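Local structure of beta-hexosaminidase Amuc_2018 (Akkermansia muciniphila, 6JEB) at residues A100-P105 with I159-M164. The protein removes terminal N-acetylglucosamine and N-acetylgalactosamine units from beta-linked glycans, as a zinc-containing glycoside hydrolase of family 20. Residues are numbered along the deposited sequence; the frame is centred on the assembly and turned at random.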
ATOM      1  N   ALA A 100       0.858  -8.644   9.173  1.00 11.22           N
ATOM      2  CA  ALA A 100       0.261  -8.811  10.497  1.00 10.98           C
ATOM      3  C   ALA A 100      -0.762  -9.940  10.499  1.00 11.72           C
ATOM      4  O   ALA A 100      -0.794 -10.757  11.428  1.00 12.61           O
ATOM      5  CB  ALA A 100      -0.397  -7.509  10.951  1.00 11.56           C
ATOM      6  N   ARG A 101      -1.619  -9.995   9.475  1.00 11.74           N
ATOM      7  CA  ARG A 101      -2.644 -11.035   9.433  1.00 11.97           C
ATOM      8  C   ARG A 101      -2.077 -12.380   8.998  1.00 11.29           C
ATOM      9  O   ARG A 101      -2.416 -13.415   9.582  1.00 13.97           O
ATOM     10  CB  ARG A 101      -3.793 -10.611   8.515  1.00 11.72           C
ATOM     11  CG  ARG A 101      -4.891  -9.815   9.231  1.00 12.10           C
ATOM     12  CD  ARG A 101      -4.341  -8.594   9.988  1.00 12.51           C
ATOM     13  NE  ARG A 101      -5.442  -7.842  10.578  1.00 13.10           N
ATOM     14  CZ  ARG A 101      -6.176  -6.954   9.910  1.00 12.83           C
ATOM     15  NH1 ARG A 101      -5.903  -6.682   8.634  1.00 13.46           N
ATOM     16  NH2 ARG A 101      -7.183  -6.337  10.512  1.00 13.19           N
ATOM     17  N   HIS A 102      -1.226 -12.395   7.973  1.00 11.76           N
ATOM     18  CA  HIS A 102      -0.518 -13.611   7.589  1.00 12.57           C
ATOM     19  C   HIS A 102       0.888 -13.216   7.186  1.00 13.48           C
ATOM     20  O   HIS A 102       1.066 -12.405   6.270  1.00 13.01           O
ATOM     21  CB  HIS A 102      -1.212 -14.362   6.447  1.00 13.08           C
ATOM     22  CG  HIS A 102      -2.336 -15.238   6.904  1.00 13.11           C
ATOM     23  ND1 HIS A 102      -3.656 -14.854   6.828  1.00 14.13           N
ATOM     24  CD2 HIS A 102      -2.334 -16.473   7.463  1.00 14.12           C
ATOM     25  CE1 HIS A 102      -4.422 -15.816   7.317  1.00 14.66           C
ATOM     26  NE2 HIS A 102      -3.645 -16.808   7.714  1.00 14.17           N
ATOM     27  N   PHE A 103       1.870 -13.785   7.880  1.00 12.32           N
ATOM     28  CA  PHE A 103       3.263 -13.441   7.660  1.00 13.02           C
ATOM     29  C   PHE A 103       3.652 -13.727   6.215  1.00 13.37           C
ATOM     30  O   PHE A 103       3.254 -14.745   5.640  1.00 15.89           O
ATOM     31  CB  PHE A 103       4.114 -14.291   8.603  1.00 13.49           C
ATOM     32  CG  PHE A 103       5.571 -13.965   8.563  1.00 14.28           C
ATOM     33  CD1 PHE A 103       6.038 -12.739   9.030  1.00 14.90           C
ATOM     34  CD2 PHE A 103       6.480 -14.879   8.056  1.00 16.17           C
ATOM     35  CE1 PHE A 103       7.387 -12.439   8.991  1.00 14.96           C
ATOM     36  CE2 PHE A 103       7.829 -14.587   8.016  1.00 16.79           C
ATOM     37  CZ  PHE A 103       8.282 -13.367   8.488  1.00 16.27           C
ATOM     38  N   ILE A 104       4.436 -12.825   5.627  1.00 12.92           N
ATOM     39  CA  ILE A 104       4.922 -12.988   4.262  1.00 12.73           C
ATOM     40  C   ILE A 104       6.428 -13.219   4.334  1.00 12.95           C
ATOM     41  O   ILE A 104       7.178 -12.291   4.676  1.00 14.44           O
ATOM     42  CB  ILE A 104       4.606 -11.775   3.375  1.00 13.16           C
ATOM     43  CG1 ILE A 104       3.127 -11.369   3.492  1.00 13.99           C
ATOM     44  CG2 ILE A 104       4.993 -12.077   1.927  1.00 13.71           C
ATOM     45  CD1 ILE A 104       2.830  -9.997   2.867  1.00 14.56           C
ATOM     46  N   PRO A 105       6.913 -14.415   4.014  1.00 13.89           N
ATOM     47  CA  PRO A 105       8.354 -14.665   4.069  1.00 14.90           C
ATOM     48  C   PRO A 105       9.121 -13.722   3.154  1.00 14.41           C
ATOM     49  O   PRO A 105       8.600 -13.234   2.147  1.00 14.96           O
ATOM     50  CB  PRO A 105       8.476 -16.121   3.599  1.00 17.11           C
ATOM     51  CG  PRO A 105       7.143 -16.738   3.963  1.00 17.73           C
ATOM     52  CD  PRO A 105       6.139 -15.634   3.714  1.00 15.77           C
ATOM     53  N   ILE A 159      -4.772 -24.368  13.371  1.00 14.01           N
ATOM     54  CA  ILE A 159      -3.427 -24.336  12.809  1.00 14.33           C
ATOM     55  C   ILE A 159      -2.717 -23.081  13.315  1.00 14.58           C
ATOM     56  O   ILE A 159      -3.054 -21.963  12.894  1.00 13.85           O
ATOM     57  CB  ILE A 159      -3.456 -24.402  11.277  1.00 14.77           C
ATOM     58  CG1 ILE A 159      -3.928 -25.799  10.846  1.00 16.96           C
ATOM     59  CG2 ILE A 159      -2.082 -24.078  10.692  1.00 14.43           C
ATOM     60  CD1 ILE A 159      -4.234 -25.902   9.376  1.00 18.08           C
ATOM     61  N   PRO A 160      -1.722 -23.214  14.199  1.00 13.35           N
ATOM     62  CA  PRO A 160      -1.000 -22.030  14.679  1.00 13.45           C
ATOM     63  C   PRO A 160      -0.362 -21.265  13.532  1.00 13.59           C
ATOM     64  O   PRO A 160       0.024 -21.833  12.506  1.00 14.66           O
ATOM     65  CB  PRO A 160       0.067 -22.617  15.610  1.00 14.80           C
ATOM     66  CG  PRO A 160      -0.499 -23.954  16.038  1.00 14.81           C
ATOM     67  CD  PRO A 160      -1.242 -24.455  14.830  1.00 14.56           C
ATOM     68  N   HIS A 161      -0.267 -19.953  13.709  1.00 13.10           N
ATOM     69  CA  HIS A 161       0.382 -19.103  12.726  1.00 12.92           C
ATOM     70  C   HIS A 161       1.314 -18.148  13.450  1.00 12.42           C
ATOM     71  O   HIS A 161       0.908 -17.504  14.423  1.00 15.00           O
ATOM     72  CB  HIS A 161      -0.625 -18.294  11.907  1.00 13.76           C
ATOM     73  CG  HIS A 161       0.025 -17.502  10.821  1.00 13.03           C
ATOM     74  ND1 HIS A 161       0.540 -18.094   9.689  1.00 16.94           N
ATOM     75  CD2 HIS A 161       0.317 -16.182  10.723  1.00 13.90           C
ATOM     76  CE1 HIS A 161       1.087 -17.166   8.922  1.00 16.91           C
ATOM     77  NE2 HIS A 161       0.972 -16.000   9.531  1.00 14.90           N
ATOM     78  N   GLU A 162       2.560 -18.064  12.988  1.00 12.33           N
ATOM     79  CA  GLU A 162       3.507 -17.151  13.609  1.00 13.27           C
ATOM     80  C   GLU A 162       4.455 -16.603  12.562  1.00 12.45           C
ATOM     81  O   GLU A 162       4.488 -17.050  11.408  1.00 14.75           O
ATOM     82  CB  GLU A 162       4.317 -17.812  14.737  1.00 14.76           C
ATOM     83  CG  GLU A 162       5.455 -18.705  14.267  1.00 15.15           C
ATOM     84  CD  GLU A 162       6.431 -19.061  15.395  1.00 15.37           C
ATOM     85  OE1 GLU A 162       6.844 -18.153  16.157  1.00 15.93           O
ATOM     86  OE2 GLU A 162       6.791 -20.253  15.526  1.00 17.14           O
ATOM     87  N   GLY A 163       5.230 -15.615  12.985  1.00 12.49           N
ATOM     88  CA  GLY A 163       6.298 -15.093  12.167  1.00 12.39           C
ATOM     89  C   GLY A 163       6.707 -13.715  12.631  1.00 11.91           C
ATOM     90  O   GLY A 163       5.875 -12.940  13.115  1.00 12.61           O
ATOM     91  N   MET A 164       7.986 -13.395  12.498  1.00 12.23           N
ATOM     92  CA  MET A 164       8.447 -12.045  12.790  1.00 11.85           C
ATOM     93  C   MET A 164       9.668 -11.791  11.922  1.00 12.05           C
ATOM     94  O   MET A 164      10.527 -12.669  11.802  1.00 13.94           O
ATOM     95  CB  MET A 164       8.800 -11.901  14.277  1.00 13.27           C
ATOM     96  CG  MET A 164       9.307 -10.506  14.638  1.00 15.69           C
ATOM     97  SD  MET A 164       9.582 -10.263  16.401  1.00 15.74           S
ATOM     98  CE  MET A 164       8.082  -9.389  16.872  1.00 15.93           C
TER
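The backbone N of F103 donates a hydrogen bond to NE2 of H161, 2.9 Å long. The bond is nearly straight, 165° at the hydrogen, and the donor lies in the plane of the imidazole. NE2 therefore accepts, at the ring edge. CG of H161 stands anti to its backbone N (chi1 -175°), which starts the ring toward the 100-105 loop. One face of the same ring receives the edge of H102 in a T-shaped pair, with planes at 65°. CD2 of H102 sits over the ring centre, 3.8 Å from CE1 of H161. ND1 of H102 is hydrogen-bonded to the carbonyl O of A401, outside the two segments. An alanine in place of H161 would probably leave the F103 N-H without its acceptor and open a gap beside the H102 ring. The F103 ring lies against the backbone of G163 and M164. CA of G163 makes a CH-pi contact over one face, 4.0 Å from the ring centroid. G163 has no side chain, and this lets its CA come close to the ring. The side chain of R101, a substrate-binding residue, leaves the backbone away from the 159-164 segment. Its NE is hydrogen-bonded to Q132, and its other nitrogens make salt bridges to D98 and D130. The contact joins the loop between strand 92-97 and helix 106-118 of the TIM barrel to strand 161-162, which pairs antiparallel with strand 150-151.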